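Local coordinates for protein endosialidase (Enterobacteria phage phi92, PDB 4HIZ) that hydrolyses alpha-2,8 and alpha-2,9 linkages within polymers of sialic acid, as a trimeric phage endosialidase with a beta-propeller catalytic domain, at residues A103-H107 with G108-L112; H136-Y139 with T140-V144. All coordinates share one frame; numbering follows the deposited sequence.

Interaction 1: residues A103-H107 with G108-L112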
loop_
_atom_site.group_PDB
_atom_site.type_symbol
_atom_site.label_atom_id
_atom_site.label_comp_id
_atom_site.label_asym_id
_atom_site.label_seq_id
_atom_site.Cartn_x
_atom_site.Cartn_y
_atom_site.Cartn_z
ATOM N N ALA A 103 17.767 8.855 1.659
ATOM C CA ALA A 103 17.183 7.584 2.088
ATOM C C ALA A 103 18.325 6.602 2.229
ATOM O O ALA A 103 18.929 6.194 1.235
ATOM C CB ALA A 103 16.186 7.083 1.009
ATOM N N GLY A 104 18.630 6.212 3.457
ATOM C CA GLY A 104 19.761 5.306 3.677
ATOM C C GLY A 104 19.482 4.391 4.855
ATOM O O GLY A 104 18.343 3.891 5.008
ATOM N N GLU A 105 20.483 4.172 5.698
ATOM C CA GLU A 105 20.309 3.238 6.800
ATOM C C GLU A 105 20.895 3.767 8.122
ATOM O O GLU A 105 20.651 3.201 9.177
ATOM C CB GLU A 105 20.958 1.889 6.480
ATOM C CG GLU A 105 22.524 2.004 6.475
ATOM C CD GLU A 105 23.224 0.728 6.011
ATOM O OE1 GLU A 105 22.664 0.037 5.116
ATOM O OE2 GLU A 105 24.339 0.429 6.544
ATOM N N ARG A 106 21.693 4.843 8.055
ATOM C CA ARG A 106 22.403 5.346 9.233
ATOM C C ARG A 106 22.945 6.745 8.950
ATOM O O ARG A 106 22.809 7.265 7.851
ATOM C CB ARG A 106 23.587 4.422 9.559
ATOM C CG ARG A 106 24.717 4.516 8.515
ATOM C CD ARG A 106 25.903 3.647 8.913
ATOM N NE ARG A 106 25.641 2.243 8.558
ATOM C CZ ARG A 106 26.173 1.202 9.189
ATOM N NH1 ARG A 106 26.945 1.395 10.241
ATOM N NH2 ARG A 106 25.900 -0.029 8.792
ATOM N N HIS A 107 23.568 7.340 9.955
ATOM C CA HIS A 107 24.255 8.617 9.780
ATOM C C HIS A 107 25.556 8.355 9.061
ATOM O O HIS A 107 26.619 8.333 9.663
ATOM C CB HIS A 107 24.469 9.304 11.142
ATOM C CG HIS A 107 23.203 9.873 11.701
ATOM N ND1 HIS A 107 23.102 11.171 12.160
ATOM C CD2 HIS A 107 21.968 9.318 11.850
ATOM C CE1 HIS A 107 21.849 11.392 12.555
ATOM N NE2 HIS A 107 21.153 10.281 12.388
ATOM N N GLY A 108 25.452 8.138 7.766
ATOM C CA GLY A 108 26.581 7.806 6.924
ATOM C C GLY A 108 26.012 7.559 5.541
ATOM O O GLY A 108 24.771 7.591 5.356
ATOM N N VAL A 109 26.876 7.310 4.552
ATOM C CA VAL A 109 26.355 7.160 3.190
ATOM C C VAL A 109 26.194 5.709 2.727
ATOM O O VAL A 109 26.004 5.453 1.533
ATOM C CB VAL A 109 27.193 7.990 2.161
ATOM C CG1 VAL A 109 27.022 9.483 2.459
ATOM C CG2 VAL A 109 28.730 7.597 2.198
ATOM N N GLN A 110 26.317 4.756 3.664
ATOM C CA GLN A 110 26.063 3.354 3.320
ATOM C C GLN A 110 24.673 3.210 2.663
ATOM O O GLN A 110 23.661 3.690 3.225
ATOM C CB GLN A 110 26.044 2.485 4.574
ATOM C CG GLN A 110 27.440 2.082 5.058
ATOM C CD GLN A 110 28.186 3.213 5.753
ATOM O OE1 GLN A 110 27.626 4.269 6.069
ATOM N NE2 GLN A 110 29.472 2.972 6.032
ATOM N N ASN A 111 24.635 2.546 1.504
ATOM C CA ASN A 111 23.360 2.206 0.810
ATOM C C ASN A 111 22.440 3.385 0.534
ATOM O O ASN A 111 21.239 3.213 0.294
ATOM C CB ASN A 111 22.607 1.153 1.638
ATOM C CG ASN A 111 23.268 -0.212 1.547
ATOM O OD1 ASN A 111 23.616 -0.659 0.460
ATOM N ND2 ASN A 111 23.489 -0.852 2.678
ATOM N N LEU A 112 22.991 4.591 0.535
ATOM C CA LEU A 112 22.160 5.793 0.551
ATOM C C LEU A 112 21.849 6.338 -0.866
ATOM O O LEU A 112 22.722 6.356 -1.741
ATOM C CB LEU A 112 22.868 6.874 1.392
ATOM C CG LEU A 112 22.206 8.237 1.568
ATOM C CD1 LEU A 112 22.654 8.801 2.918
ATOM C CD2 LEU A 112 22.624 9.211 0.443
HETATM O O HOH W 1 23.019 5.454 5.225
#
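E105 and N111 meet across the loop that joins strands 96-104 and 113-119, two antiparallel neighbours in one sheet of the catalytic beta-propeller. Their hydrogen bond, from N111 ND2 to E105 OE1, is 2.7 Å long and nearly straight (173°). E105 OE1 lies in the amide plane of N111, while ND2 comes to it from above the carboxylate plane (37°).

The other carboxylate oxygen carries the charge pairing. R106 grips E105 OE2 side-on through NE and NH2, with NH2 at 2.8 Å in a salt bridge, and both contacts lie in the guanidinium plane. The R106 chain bends at chi3 (80°) to curl back to its neighbour. With the two oxygens held by different partners, the rotation of the carboxylate is probably well fixed.

Q110 packs against both charged side chains. Its CB sits 3.3 Å from E105 OE2, and Q110 OE1 approaches R106 CD to 3.4 Å, while Q110 NE2 is bonded to L167 O.

Backbone turns shape the loop: an inverse gamma turn centred on H107, with a weak bond from G108 N to R106 O, and a type II beta turn from V109 to L112. H107 NE2 is hydrogen-bonded to Y82 OH, and its ring meets W85 edge-to-face. Inside the loop, a water accepts from E105 N (2.9 Å). The same water lies 2.8 Å from G108 O and 2.7 Å from Q110 O.

Interaction 2: residues H136-Y139 with T140-V144. With FRU (beta-D-fructofuranose), chain G.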
loop_
_atom_site.group_PDB
_atom_site.type_symbol
_atom_site.label_atom_id
_atom_site.label_comp_id
_atom_site.label_asym_id
_atom_site.label_seq_id
_atom_site.Cartn_x
_atom_site.Cartn_y
_atom_site.Cartn_z
ATOM N N HIS A 136 26.611 5.122 -5.959
ATOM C CA HIS A 136 27.785 5.587 -6.675
ATOM C C HIS A 136 28.386 4.438 -7.488
ATOM O O HIS A 136 28.508 3.315 -6.988
ATOM C CB HIS A 136 28.807 6.069 -5.637
ATOM C CG HIS A 136 29.904 6.896 -6.216
ATOM N ND1 HIS A 136 30.899 6.360 -7.012
ATOM C CD2 HIS A 136 30.158 8.222 -6.116
ATOM C CE1 HIS A 136 31.712 7.330 -7.393
ATOM N NE2 HIS A 136 31.296 8.463 -6.852
ATOM N N PRO A 137 28.780 4.708 -8.737
ATOM C CA PRO A 137 29.271 3.614 -9.584
ATOM C C PRO A 137 30.546 3.000 -9.039
ATOM O O PRO A 137 30.818 1.842 -9.325
ATOM C CB PRO A 137 29.528 4.295 -10.934
ATOM C CG PRO A 137 29.631 5.738 -10.635
ATOM C CD PRO A 137 28.701 5.981 -9.464
ATOM N N ASP A 138 31.301 3.751 -8.245
ATOM C CA ASP A 138 32.498 3.214 -7.618
ATOM C C ASP A 138 32.317 2.879 -6.126
ATOM O O ASP A 138 33.292 2.887 -5.342
ATOM C CB ASP A 138 33.620 4.226 -7.793
ATOM C CG ASP A 138 33.824 4.611 -9.255
ATOM O OD1 ASP A 138 33.777 3.707 -10.115
ATOM O OD2 ASP A 138 33.992 5.813 -9.558
ATOM N N TYR A 139 31.080 2.586 -5.719
ATOM C CA TYR A 139 30.780 2.291 -4.319
ATOM C C TYR A 139 31.658 1.178 -3.760
ATOM O O TYR A 139 32.227 1.307 -2.664
ATOM C CB TYR A 139 29.315 1.841 -4.262
ATOM C CG TYR A 139 28.722 1.621 -2.868
ATOM C CD1 TYR A 139 28.144 2.680 -2.185
ATOM C CD2 TYR A 139 28.728 0.357 -2.264
ATOM C CE1 TYR A 139 27.590 2.518 -0.930
ATOM C CE2 TYR A 139 28.147 0.156 -0.982
ATOM C CZ TYR A 139 27.579 1.241 -0.322
ATOM O OH TYR A 139 26.995 1.107 0.914
ATOM N N THR A 140 31.784 0.087 -4.516
ATOM C CA THR A 140 32.601 -1.027 -4.051
ATOM C C THR A 140 34.111 -0.806 -4.247
ATOM O O THR A 140 34.924 -1.003 -3.316
ATOM C CB THR A 140 32.166 -2.331 -4.709
ATOM O OG1 THR A 140 30.813 -2.596 -4.330
ATOM C CG2 THR A 140 33.050 -3.477 -4.235
ATOM N N ALA A 141 34.498 -0.363 -5.437
ATOM C CA ALA A 141 35.931 -0.185 -5.741
ATOM C C ALA A 141 36.609 0.897 -4.897
ATOM O O ALA A 141 37.754 0.725 -4.436
ATOM C CB ALA A 141 36.120 0.132 -7.222
ATOM N N ASP A 142 35.921 2.018 -4.716
ATOM C CA ASP A 142 36.489 3.182 -4.046
ATOM C C ASP A 142 35.912 3.463 -2.671
ATOM O O ASP A 142 36.406 4.336 -1.955
ATOM C CB ASP A 142 36.347 4.430 -4.925
ATOM C CG ASP A 142 37.248 4.382 -6.155
ATOM O OD1 ASP A 142 38.114 3.477 -6.236
ATOM O OD2 ASP A 142 37.111 5.262 -7.038
ATOM N N LYS A 143 34.848 2.743 -2.313
ATOM C CA LYS A 143 34.296 2.831 -0.965
ATOM C C LYS A 143 33.785 4.243 -0.675
ATOM O O LYS A 143 34.067 4.826 0.372
ATOM C CB LYS A 143 35.319 2.357 0.083
ATOM C CG LYS A 143 35.787 0.927 -0.130
ATOM C CD LYS A 143 36.771 0.510 0.988
ATOM C CE LYS A 143 37.373 -0.870 0.739
ATOM N NZ LYS A 143 36.345 -1.945 0.788
ATOM N N VAL A 144 33.026 4.785 -1.625
ATOM C CA VAL A 144 32.457 6.110 -1.502
ATOM C C VAL A 144 30.991 6.066 -1.954
ATOM O O VAL A 144 30.562 5.123 -2.641
ATOM C CB VAL A 144 33.156 7.145 -2.430
ATOM C CG1 VAL A 144 34.615 7.366 -1.951
ATOM C CG2 VAL A 144 33.136 6.694 -3.906
HETATM C C1 FRU G . 33.319 8.982 -11.521
HETATM C C2 FRU G . 32.192 9.903 -11.670
HETATM C C3 FRU G . 31.656 10.709 -10.608
HETATM C C4 FRU G . 30.427 11.288 -11.192
HETATM C C5 FRU G . 30.003 10.201 -12.135
HETATM C C6 FRU G . 29.015 10.608 -13.218
HETATM O O1 FRU G . 32.655 7.862 -10.968
HETATM O O2 FRU G . 32.963 11.020 -12.288
HETATM O O3 FRU G . 32.552 11.630 -9.937
HETATM O O4 FRU G . 29.440 11.539 -10.141
HETATM O O5 FRU G . 31.219 9.684 -12.725
HETATM O O6 FRU G . 29.658 11.413 -14.155
HETATM O O HOH W 2 30.324 -0.501 -7.031
HETATM O O HOH W 3 32.780 -0.529 -7.697
#
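V144 places its CG2 methyl squarely over one face of the H136 imidazole, a CH-pi contact 3.7 Å from the ring centroid and only 5° off the normal. With CG anti to the backbone N (chi1 -165°), the ring presents ND1 to D138 N, which comes to it at the ring edge, in the ring plane, and donates a 2.9 Å hydrogen bond. Y146 meets the ring as well.

H136 to Y139 form a type I beta turn that runs directly into a short, weakly bonded helical turn, ahead of strand 144-154 of the propeller. D138 O receives D142 N at 2.8 Å. K143, the first residue to leave helical angles, has positive phi, and its N makes weak bonds to Y139 O and D138 O.

The D138 and D142 side chains lie side by side and point the same way, their carboxylate planes 51° apart and their OD2 atoms separated by 4.0 Å. D138 OD2 also accepts from O1 of the bound fructose at 2.8 Å, in a glycan pocket where Y146 and E176 bond the same sugar. Y139 CA gives a CA-H...O contact of 3.3 Å to V144 O, a buried carbonyl with no conventional hydrogen-bond partner.

How the interactions relate
Interactions 1 and 2 follow each other along the propeller domain, with centres about 14 Å apart, and meet through the Y139 hydroxyl. Y139 OH lies 2.8 Å from N111 N, a probable hydrogen bond, and 3.4 Å from Q110 CA, so the tyrosine of 136-144 closes on the turn of 103-112. N145, just after interaction 2, bonds through ND2 to V109 O and L112 O and through OD1 to H136 N, tying both loops together. N111 and Y139 both pack on D579 of the second subunit. Of the two, interaction 2 touches a sugar, through D138 and the fructose; the R106 side chain comes about 6 Å from a bound sialic acid without contacting it.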